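Local coordinates for fructooligosaccharide ABC transporter substrate-binding protein FusA (Streptococcus pneumoniae, PDB 5G5Y) that captures fructooligosaccharides, preferring tetrasaccharides and longer chains, as the solute-binding component of the FusABC-MsmK ABC transporter, at residues F268-N273 with K402-L407; Y282-V287 with E410-Y415. All coordinates share one frame; numbering follows the deposited sequence.

Overall arrangement
Both contacts bring helix 399-412 against one four-stranded mixed sheet or the loops leaving it, and their centres lie about 10 Å apart on the same side of the chain's centre. Interaction 1 uses the end of strand 264-269 and the loop beyond it; interaction 2 uses edge strand 282-284, the next strand in the chain, and adds the turn after the helix. The partners follow in the same order, 402-407 and then 410-415, so the segments alternate along the sequence. K272 NZ of interaction 1 lies 2.7 Å from Y282 O of interaction 2, a probable hydrogen bond, and L407 packs on V284. One helix thus joins the substrate-binding loop of W270 to the sheet edge.

Interaction 1: residues F268-N273 with K402-L407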
loop_
_atom_site.group_PDB
_atom_site.type_symbol
_atom_site.label_atom_id
_atom_site.label_comp_id
_atom_site.label_asym_id
_atom_site.label_seq_id
_atom_site.Cartn_x
_atom_site.Cartn_y
_atom_site.Cartn_z
ATOM N N PHE A 268 14.605 -3.806 -8.717
ATOM C CA PHE A 268 13.581 -3.668 -7.663
ATOM C C PHE A 268 12.179 -3.582 -8.254
ATOM O O PHE A 268 11.948 -2.860 -9.214
ATOM C CB PHE A 268 13.853 -2.411 -6.801
ATOM C CG PHE A 268 15.198 -2.408 -6.170
ATOM C CD1 PHE A 268 16.313 -2.074 -6.909
ATOM C CD2 PHE A 268 15.365 -2.762 -4.826
ATOM C CE1 PHE A 268 17.579 -2.102 -6.346
ATOM C CE2 PHE A 268 16.625 -2.791 -4.259
ATOM C CZ PHE A 268 17.739 -2.448 -5.016
ATOM N N THR A 269 11.230 -4.251 -7.619
ATOM C CA THR A 269 9.813 -4.133 -7.952
ATOM C C THR A 269 8.975 -4.838 -6.913
ATOM O O THR A 269 9.499 -5.517 -6.047
ATOM C CB THR A 269 9.483 -4.670 -9.392
ATOM O OG1 THR A 269 8.209 -4.168 -9.779
ATOM C CG2 THR A 269 9.546 -6.148 -9.452
ATOM N N TRP A 270 7.673 -4.634 -6.970
ATOM C CA TRP A 270 6.761 -5.329 -6.068
ATOM C C TRP A 270 6.738 -6.825 -6.292
ATOM O O TRP A 270 6.882 -7.622 -5.354
ATOM C CB TRP A 270 5.385 -4.745 -6.199
ATOM C CG TRP A 270 4.313 -5.348 -5.329
ATOM C CD1 TRP A 270 3.493 -6.379 -5.667
ATOM C CD2 TRP A 270 3.905 -4.918 -4.019
ATOM N NE1 TRP A 270 2.599 -6.637 -4.644
ATOM C CE2 TRP A 270 2.829 -5.755 -3.623
ATOM C CE3 TRP A 270 4.344 -3.931 -3.148
ATOM C CZ2 TRP A 270 2.188 -5.617 -2.408
ATOM C CZ3 TRP A 270 3.699 -3.779 -1.926
ATOM C CH2 TRP A 270 2.630 -4.630 -1.557
ATOM N N ASP A 271 6.578 -7.203 -7.548
ATOM C CA ASP A 271 6.454 -8.604 -7.933
ATOM C C ASP A 271 7.153 -8.753 -9.246
ATOM O O ASP A 271 6.779 -8.068 -10.190
ATOM C CB ASP A 271 4.953 -8.936 -8.020
ATOM C CG ASP A 271 4.648 -10.371 -8.454
ATOM O OD1 ASP A 271 5.490 -11.075 -9.071
ATOM O OD2 ASP A 271 3.491 -10.799 -8.168
ATOM N N LYS A 272 8.137 -9.655 -9.294
ATOM C CA LYS A 272 8.978 -9.897 -10.497
ATOM C C LYS A 272 8.129 -10.236 -11.745
ATOM O O LYS A 272 8.499 -9.912 -12.897
ATOM C CB LYS A 272 9.985 -11.032 -10.232
ATOM C CG LYS A 272 9.381 -12.436 -10.120
ATOM C CD LYS A 272 10.438 -13.505 -9.959
ATOM C CE LYS A 272 9.798 -14.892 -10.147
ATOM N NZ LYS A 272 10.685 -15.992 -9.754
ATOM N N ASN A 273 6.955 -10.821 -11.508
ATOM C CA ASN A 273 6.054 -11.191 -12.611
ATOM C C ASN A 273 5.670 -10.007 -13.515
ATOM O O ASN A 273 5.484 -10.185 -14.724
ATOM C CB ASN A 273 4.821 -11.939 -12.065
ATOM C CG ASN A 273 5.176 -13.340 -11.566
ATOM O OD1 ASN A 273 5.262 -14.275 -12.366
ATOM N ND2 ASN A 273 5.400 -13.501 -10.246
ATOM N N LYS A 402 -0.552 -14.824 -1.512
ATOM C CA LYS A 402 0.015 -15.897 -0.708
ATOM C C LYS A 402 1.488 -16.092 -1.049
ATOM O O LYS A 402 2.324 -16.247 -0.157
ATOM C CB LYS A 402 -0.763 -17.188 -0.886
ATOM C CG LYS A 402 -0.205 -18.407 -0.165
ATOM C CD LYS A 402 -0.099 -18.194 1.336
ATOM C CE LYS A 402 0.200 -19.497 2.075
ATOM N NZ LYS A 402 0.779 -19.212 3.426
ATOM N N TRP A 403 1.783 -16.155 -2.333
ATOM C CA TRP A 403 3.163 -16.303 -2.814
ATOM C C TRP A 403 4.073 -15.194 -2.232
ATOM O O TRP A 403 5.099 -15.492 -1.660
ATOM C CB TRP A 403 3.163 -16.257 -4.320
ATOM C CG TRP A 403 4.500 -16.303 -4.970
ATOM C CD1 TRP A 403 5.281 -17.430 -5.209
ATOM C CD2 TRP A 403 5.208 -15.201 -5.530
ATOM N NE1 TRP A 403 6.421 -17.056 -5.888
ATOM C CE2 TRP A 403 6.407 -15.701 -6.075
ATOM C CE3 TRP A 403 4.952 -13.828 -5.612
ATOM C CZ2 TRP A 403 7.340 -14.865 -6.721
ATOM C CZ3 TRP A 403 5.873 -13.015 -6.216
ATOM C CH2 TRP A 403 7.066 -13.535 -6.753
ATOM N N ARG A 404 3.645 -13.941 -2.345
ATOM C CA ARG A 404 4.426 -12.797 -1.874
ATOM C C ARG A 404 4.584 -12.845 -0.351
ATOM O O ARG A 404 5.666 -12.632 0.152
ATOM C CB ARG A 404 3.822 -11.457 -2.351
ATOM C CG ARG A 404 4.790 -10.307 -2.270
ATOM C CD ARG A 404 4.171 -9.011 -2.690
ATOM N NE ARG A 404 5.253 -8.067 -2.987
ATOM C CZ ARG A 404 5.704 -7.137 -2.142
ATOM N NH1 ARG A 404 5.161 -6.946 -0.945
ATOM N NH2 ARG A 404 6.693 -6.369 -2.511
ATOM N N LEU A 405 3.510 -13.152 0.378
ATOM C CA LEU A 405 3.570 -13.270 1.844
ATOM C C LEU A 405 4.592 -14.263 2.293
ATOM O O LEU A 405 5.314 -14.023 3.267
ATOM C CB LEU A 405 2.221 -13.717 2.455
ATOM C CG LEU A 405 1.191 -12.649 2.644
ATOM C CD1 LEU A 405 -0.105 -13.248 3.207
ATOM C CD2 LEU A 405 1.687 -11.596 3.613
ATOM N N ASP A 406 4.634 -15.408 1.622
ATOM C CA ASP A 406 5.574 -16.440 2.003
ATOM C C ASP A 406 7.030 -15.996 1.747
ATOM O O ASP A 406 7.873 -16.258 2.592
ATOM C CB ASP A 406 5.270 -17.737 1.256
ATOM C CG ASP A 406 3.979 -18.424 1.730
ATOM O OD1 ASP A 406 3.391 -18.075 2.779
ATOM O OD2 ASP A 406 3.578 -19.371 1.026
ATOM N N LEU A 407 7.306 -15.273 0.657
ATOM C CA LEU A 407 8.638 -14.692 0.445
ATOM C C LEU A 407 9.003 -13.696 1.549
ATOM O O LEU A 407 10.114 -13.718 2.081
ATOM C CB LEU A 407 8.737 -13.971 -0.904
ATOM C CG LEU A 407 8.578 -14.844 -2.178
ATOM C CD1 LEU A 407 8.667 -14.021 -3.444
ATOM C CD2 LEU A 407 9.619 -15.930 -2.209
#
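W270 and D271, in the loop that leaves strand 264-269, face W403 and R404 on helix 399-412, the backbones coming closest at D271 and R404 with CA atoms 7.6 Å apart. The R404 chain, extended from CG to NE, grips W270 O side-on with two nitrogens: NE at 2.9 Å from above the carbonyl plane, NH2 at 3.1 Å in that plane on a lone pair. The oxygen lies at the edge of the guanidinium, in its plane. W270 CG is anti to its backbone N (chi1 -180°), and the indole stacks flat on the same guanidinium: R404 CZ stands 3.5 Å from the six-membered ring centroid, the planes 2° apart, and R404 CD makes a CH-pi contact with the five-membered ring. NH1 bonds to V135 O, which further fixes the group's rotation. Beside this stack, D271 OD1 comes within 3.5 Å of W403 CZ3. That oxygen also accepts N273 N, closing an Asx turn, and N273 ND2 at 2.7 Å on its syn lone pair; the amide meets the W403 ring tip to tip, over one face. K272 CE touches W403 obliquely, while NZ bonds to the carbonyls of N279 and Y282. R404 therefore holds the backbone and indole of W270 together, probably presetting this substrate-binding tryptophan in the sugar-free protein, with a cation-pi attraction probably adding to the two hydrogen bonds.

Interaction 2: residues Y282-V287 with E410-Y415; sequences YDVLPV and EYYVPY
Y411 OH is held between two waters, water 1 at 2.6 Å and water 2 at 2.8 Å, which carry it to the strand: water 1 donates to D283 OD1 and water 2 to V284 O. D283 OD1 also accepts V284 N at 2.8 Å, met on the anti side and out of the carboxylate plane, while OD2 forms a salt bridge with K143. The ring of Y411 packs against V284, whose CB lies 3.8 Å from the ring centroid, 16° off its normal, a CH-pi contact over the face. E410 CG approaches the opposite face, and P286 CA approaches Y411 CD1 obliquely, with P286 CB packing near the same atom. V284 CG1, anti to its backbone N (chi1 -175°), reaches past Y411 CG to Y412 OH at 3.5 Å. That hydroxyl donates to water 3 at 2.6 Å, and the water passes a hydrogen bond on to L285 O. V287 CG2 fits among three groups: Y411 O, the edge of the Y412 ring at CD1, and Y415 CD2 at 3.8 Å. Water 4 bridges nearby, accepting from V287 N and donating to Y411 O. The hydrogen-bonded links between the segments thus run through water; the direct contacts are van der Waals, chiefly of valine methyls and tyrosine rings. The contact joins edge strand 282-284 and the loop after it to the last part of helix 399-412 and the 3-10 turn that follows: D283 and L285 pair with I141 and A139 of strand 138-142, Y412 reaches M138 there, and Y415 shares backbone hydrogen bonding with V297.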
loop_
_atom_site.group_PDB
_atom_site.type_symbol
_atom_site.label_atom_id
_atom_site.label_comp_id
_atom_site.label_asym_id
_atom_site.label_seq_id
_atom_site.Cartn_x
_atom_site.Cartn_y
_atom_site.Cartn_z
ATOM N N TYR A 282 14.853 -15.268 -12.303
ATOM C CA TYR A 282 14.995 -14.287 -11.214
ATOM C C TYR A 282 14.409 -14.812 -9.905
ATOM O O TYR A 282 13.383 -15.543 -9.900
ATOM C CB TYR A 282 14.305 -12.979 -11.596
ATOM C CG TYR A 282 15.046 -12.234 -12.651
ATOM C CD1 TYR A 282 14.811 -12.487 -13.999
ATOM C CD2 TYR A 282 16.011 -11.277 -12.313
ATOM C CE1 TYR A 282 15.519 -11.811 -14.983
ATOM C CE2 TYR A 282 16.706 -10.574 -13.294
ATOM C CZ TYR A 282 16.461 -10.854 -14.632
ATOM O OH TYR A 282 17.160 -10.180 -15.632
ATOM N N ASP A 283 15.076 -14.460 -8.800
ATOM C CA ASP A 283 14.591 -14.814 -7.477
ATOM C C ASP A 283 14.924 -13.674 -6.507
ATOM O O ASP A 283 15.595 -12.720 -6.884
ATOM C CB ASP A 283 15.262 -16.104 -7.003
ATOM C CG ASP A 283 14.371 -16.936 -6.087
ATOM O OD1 ASP A 283 13.369 -16.427 -5.541
ATOM O OD2 ASP A 283 14.693 -18.116 -5.904
ATOM N N VAL A 284 14.453 -13.811 -5.272
ATOM C CA VAL A 284 14.657 -12.825 -4.212
ATOM C C VAL A 284 16.140 -12.725 -3.846
ATOM O O VAL A 284 16.821 -13.737 -3.636
ATOM C CB VAL A 284 13.868 -13.163 -2.934
ATOM C CG1 VAL A 284 14.022 -12.038 -1.922
ATOM C CG2 VAL A 284 12.385 -13.417 -3.220
ATOM N N LEU A 285 16.643 -11.498 -3.823
ATOM C CA LEU A 285 17.977 -11.236 -3.318
ATOM C C LEU A 285 17.841 -11.292 -1.795
ATOM O O LEU A 285 17.119 -10.452 -1.227
ATOM C CB LEU A 285 18.453 -9.844 -3.754
ATOM C CG LEU A 285 19.854 -9.433 -3.284
ATOM C CD1 LEU A 285 20.904 -10.298 -3.948
ATOM C CD2 LEU A 285 20.146 -7.985 -3.562
ATOM N N PRO A 286 18.503 -12.244 -1.136
ATOM C CA PRO A 286 18.379 -12.242 0.326
ATOM C C PRO A 286 18.911 -10.975 0.994
ATOM O O PRO A 286 19.728 -10.247 0.411
ATOM C CB PRO A 286 19.226 -13.442 0.769
ATOM C CG PRO A 286 19.513 -14.216 -0.487
ATOM C CD PRO A 286 19.461 -13.260 -1.610
ATOM N N VAL A 287 18.489 -10.763 2.218
ATOM C CA VAL A 287 18.917 -9.605 2.998
ATOM C C VAL A 287 20.451 -9.666 3.151
ATOM O O VAL A 287 21.014 -10.715 3.532
ATOM C CB VAL A 287 18.210 -9.570 4.354
ATOM C CG1 VAL A 287 18.814 -8.504 5.278
ATOM C CG2 VAL A 287 16.734 -9.337 4.109
ATOM N N GLU A 410 9.891 -15.664 4.695
ATOM C CA GLU A 410 11.138 -16.427 4.510
ATOM C C GLU A 410 12.380 -15.515 4.524
ATOM O O GLU A 410 13.337 -15.808 5.236
ATOM C CB GLU A 410 11.091 -17.141 3.153
ATOM C CG GLU A 410 12.342 -17.899 2.730
ATOM C CD GLU A 410 12.169 -18.694 1.420
ATOM O OE1 GLU A 410 11.117 -18.579 0.726
ATOM O OE2 GLU A 410 13.126 -19.412 1.057
ATOM N N TYR A 411 12.331 -14.413 3.772
ATOM C CA TYR A 411 13.521 -13.577 3.556
ATOM C C TYR A 411 13.663 -12.382 4.499
ATOM O O TYR A 411 14.786 -12.000 4.828
ATOM C CB TYR A 411 13.555 -13.077 2.116
ATOM C CG TYR A 411 13.853 -14.186 1.140
ATOM C CD1 TYR A 411 15.163 -14.661 0.976
ATOM C CD2 TYR A 411 12.834 -14.792 0.393
ATOM C CE1 TYR A 411 15.445 -15.710 0.103
ATOM C CE2 TYR A 411 13.114 -15.837 -0.493
ATOM C CZ TYR A 411 14.421 -16.272 -0.660
ATOM O OH TYR A 411 14.711 -17.305 -1.585
ATOM N N TYR A 412 12.551 -11.765 4.883
ATOM C CA TYR A 412 12.613 -10.415 5.498
ATOM C C TYR A 412 12.208 -10.339 6.963
ATOM O O TYR A 412 12.843 -9.649 7.761
ATOM C CB TYR A 412 11.780 -9.435 4.718
ATOM C CG TYR A 412 12.040 -9.333 3.253
ATOM C CD1 TYR A 412 13.333 -9.354 2.734
ATOM C CD2 TYR A 412 10.984 -9.182 2.373
ATOM C CE1 TYR A 412 13.567 -9.268 1.385
ATOM C CE2 TYR A 412 11.203 -9.033 1.012
ATOM C CZ TYR A 412 12.496 -9.059 0.522
ATOM O OH TYR A 412 12.710 -8.945 -0.836
ATOM N N VAL A 413 11.125 -11.016 7.325
ATOM C CA VAL A 413 10.624 -10.950 8.677
ATOM C C VAL A 413 11.665 -11.193 9.793
ATOM O O VAL A 413 11.692 -10.424 10.753
ATOM C CB VAL A 413 9.379 -11.812 8.831
ATOM C CG1 VAL A 413 8.980 -11.992 10.301
ATOM C CG2 VAL A 413 8.247 -11.160 8.037
ATOM N N PRO A 414 12.570 -12.180 9.632
ATOM C CA PRO A 414 13.586 -12.392 10.660
ATOM C C PRO A 414 14.484 -11.182 10.964
ATOM O O PRO A 414 15.048 -11.098 12.070
ATOM C CB PRO A 414 14.421 -13.559 10.105
ATOM C CG PRO A 414 13.513 -14.279 9.163
ATOM C CD PRO A 414 12.662 -13.201 8.556
ATOM N N TYR A 415 14.572 -10.245 10.011
ATOM C CA TYR A 415 15.444 -9.083 10.113
ATOM C C TYR A 415 14.690 -7.767 10.392
ATOM O O TYR A 415 15.334 -6.746 10.457
ATOM C CB TYR A 415 16.251 -8.960 8.840
ATOM C CG TYR A 415 16.978 -10.240 8.576
ATOM C CD1 TYR A 415 17.998 -10.647 9.431
ATOM C CD2 TYR A 415 16.606 -11.074 7.534
ATOM C CE1 TYR A 415 18.631 -11.848 9.263
ATOM C CE2 TYR A 415 17.263 -12.291 7.333
ATOM C CZ TYR A 415 18.257 -12.664 8.211
ATOM O OH TYR A 415 18.929 -13.825 8.017
HETATM O O HOH W 1 12.864 -18.052 -3.262
HETATM O O HOH W 2 16.764 -16.417 -3.203
HETATM O O HOH W 3 15.100 -8.712 -1.814
HETATM O O HOH W 4 16.980 -12.946 3.742
#